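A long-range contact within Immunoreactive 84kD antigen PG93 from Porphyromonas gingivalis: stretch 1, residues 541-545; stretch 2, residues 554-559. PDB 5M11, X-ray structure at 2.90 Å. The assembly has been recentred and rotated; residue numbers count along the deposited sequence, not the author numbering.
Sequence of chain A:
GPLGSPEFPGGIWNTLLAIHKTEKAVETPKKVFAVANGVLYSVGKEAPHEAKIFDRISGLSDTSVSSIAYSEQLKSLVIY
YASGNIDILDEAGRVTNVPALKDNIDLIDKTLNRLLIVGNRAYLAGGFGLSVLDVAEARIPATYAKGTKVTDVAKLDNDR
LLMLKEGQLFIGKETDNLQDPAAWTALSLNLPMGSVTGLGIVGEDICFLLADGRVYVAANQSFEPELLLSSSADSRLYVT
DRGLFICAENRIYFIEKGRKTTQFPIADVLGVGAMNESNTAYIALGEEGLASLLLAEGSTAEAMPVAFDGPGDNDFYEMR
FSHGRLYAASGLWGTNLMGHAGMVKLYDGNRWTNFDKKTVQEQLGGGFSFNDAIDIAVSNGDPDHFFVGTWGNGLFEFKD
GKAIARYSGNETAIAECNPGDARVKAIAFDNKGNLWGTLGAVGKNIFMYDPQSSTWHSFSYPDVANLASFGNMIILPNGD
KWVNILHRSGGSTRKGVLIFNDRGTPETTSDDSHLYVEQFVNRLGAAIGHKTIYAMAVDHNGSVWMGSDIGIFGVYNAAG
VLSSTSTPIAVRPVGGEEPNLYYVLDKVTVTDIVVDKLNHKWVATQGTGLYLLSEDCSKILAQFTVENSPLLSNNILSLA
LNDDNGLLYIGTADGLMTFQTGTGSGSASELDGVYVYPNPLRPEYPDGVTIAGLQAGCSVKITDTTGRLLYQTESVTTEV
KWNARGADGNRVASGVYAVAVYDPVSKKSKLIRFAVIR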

# COMPACT_ATOMS: atom_id res chain seq x y z
N ASN A 541 -30.35 -8.41 3.42
CA ASN A 541 -31.23 -9.51 3.87
C ASN A 541 -31.16 -9.72 5.42
O ASN A 541 -31.50 -10.81 5.92
CB ASN A 541 -30.86 -10.82 3.15
CG ASN A 541 -31.10 -10.82 1.66
OD1 ASN A 541 -32.04 -10.19 1.15
ND2 ASN A 541 -30.28 -11.58 0.93
N GLY A 542 -30.73 -8.68 6.14
CA GLY A 542 -30.58 -8.69 7.59
C GLY A 542 -29.64 -9.75 8.13
O GLY A 542 -29.81 -10.19 9.28
N SER A 543 -28.65 -10.19 7.29
CA SER A 543 -27.63 -11.20 7.60
C SER A 543 -26.30 -10.58 8.02
O SER A 543 -25.90 -9.56 7.44
CB SER A 543 -27.38 -12.10 6.39
OG SER A 543 -28.57 -12.59 5.81
N VAL A 544 -25.61 -11.17 9.03
CA VAL A 544 -24.31 -10.64 9.43
C VAL A 544 -23.26 -11.61 8.93
O VAL A 544 -23.04 -12.66 9.51
CB VAL A 544 -24.15 -10.24 10.92
CG1 VAL A 544 -22.70 -9.91 11.24
CG2 VAL A 544 -25.02 -9.04 11.23
N TRP A 545 -22.65 -11.25 7.80
CA TRP A 545 -21.61 -12.03 7.18
C TRP A 545 -20.34 -11.75 7.91
O TRP A 545 -19.96 -10.59 8.06
CB TRP A 545 -21.49 -11.70 5.69
CG TRP A 545 -22.67 -12.17 4.91
CD1 TRP A 545 -23.81 -11.48 4.65
CD2 TRP A 545 -22.89 -13.51 4.44
NE1 TRP A 545 -24.71 -12.28 3.99
CE2 TRP A 545 -24.18 -13.54 3.85
CE3 TRP A 545 -22.10 -14.67 4.38
CZ2 TRP A 545 -24.69 -14.67 3.22
CZ3 TRP A 545 -22.62 -15.81 3.79
CH2 TRP A 545 -23.89 -15.79 3.20
N GLY A 554 -22.24 -16.59 7.16
CA GLY A 554 -23.27 -15.65 7.57
C GLY A 554 -24.43 -16.17 8.41
O GLY A 554 -24.94 -17.29 8.20
N VAL A 555 -24.86 -15.33 9.37
CA VAL A 555 -25.98 -15.59 10.26
C VAL A 555 -27.20 -14.90 9.64
O VAL A 555 -27.19 -13.68 9.49
CB VAL A 555 -25.73 -15.14 11.72
CG1 VAL A 555 -26.90 -15.52 12.63
CG2 VAL A 555 -24.43 -15.72 12.26
N TYR A 556 -28.24 -15.67 9.28
CA TYR A 556 -29.46 -15.09 8.73
C TYR A 556 -30.32 -14.51 9.90
O TYR A 556 -30.11 -14.89 11.06
CB TYR A 556 -30.20 -16.15 7.89
CG TYR A 556 -29.62 -16.31 6.51
CD1 TYR A 556 -30.37 -16.01 5.37
CD2 TYR A 556 -28.29 -16.70 6.32
CE1 TYR A 556 -29.83 -16.12 4.09
CE2 TYR A 556 -27.74 -16.81 5.05
CZ TYR A 556 -28.50 -16.51 3.93
OH TYR A 556 -27.95 -16.60 2.68
N ASN A 557 -31.21 -13.54 9.59
CA ASN A 557 -32.10 -12.85 10.55
C ASN A 557 -31.32 -12.55 11.85
O ASN A 557 -31.62 -13.09 12.93
CB ASN A 557 -33.40 -13.65 10.81
CG ASN A 557 -34.28 -13.12 11.94
OD1 ASN A 557 -34.40 -11.90 12.17
ND2 ASN A 557 -34.85 -14.04 12.72
N ALA A 558 -30.26 -11.73 11.71
CA ALA A 558 -29.33 -11.36 12.79
C ALA A 558 -30.02 -10.56 13.92
O ALA A 558 -29.62 -10.68 15.08
CB ALA A 558 -28.17 -10.58 12.22
N ALA A 559 -31.07 -9.79 13.58
CA ALA A 559 -31.88 -8.97 14.49
C ALA A 559 -32.59 -9.80 15.62
O ALA A 559 -32.87 -9.27 16.71
CB ALA A 559 -32.92 -8.20 13.69

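The two stretches run antiparallel, and their contact centres on Trp-545, Val-544 and Gly-554, the three residues with the most covered surface. Val-544 and Val-555 form a hydrogen-bonded bridge pair: Val-544 N donates to Val-555 O (3.0 Å, N-H...O angle 151°), and Val-555 N returns a bond to Val-544 O (3.2 Å, 171°). Val-555 O also receives a CA-H...O contact from Ser-543 CA at 3.1 Å.

The next bridge pair, Trp-545 with Gly-554, is not hydrogen-bonded, and its CA atoms lie 4.0 Å apart. With chi1 at -69° and chi2 at 91°, the indole lies across the glycine. Gly-554 CA sits 3.9 Å from the centroid of the six-membered ring of Trp-545, 25° off the ring normal, which identifies a CH-pi contact over the face. An ideal CB on Gly-554 would fall 2.6 Å from Trp-545 CD2, a clash, so this close packing depends on the absent side chain. At the indole edge, Trp-545 CZ2 approaches Tyr-556 OH at 3.8 Å.

On the sheet face shared by Val-544 and Val-555, Val-544 CG2 meets Ala-558 CB at 3.6 Å, an apolar contact. Beyond the strands, Ala-558 N donates to Gly-542 O (2.9 Å, 166°), tying the start of the 3-10 segment to the loop before Val-544.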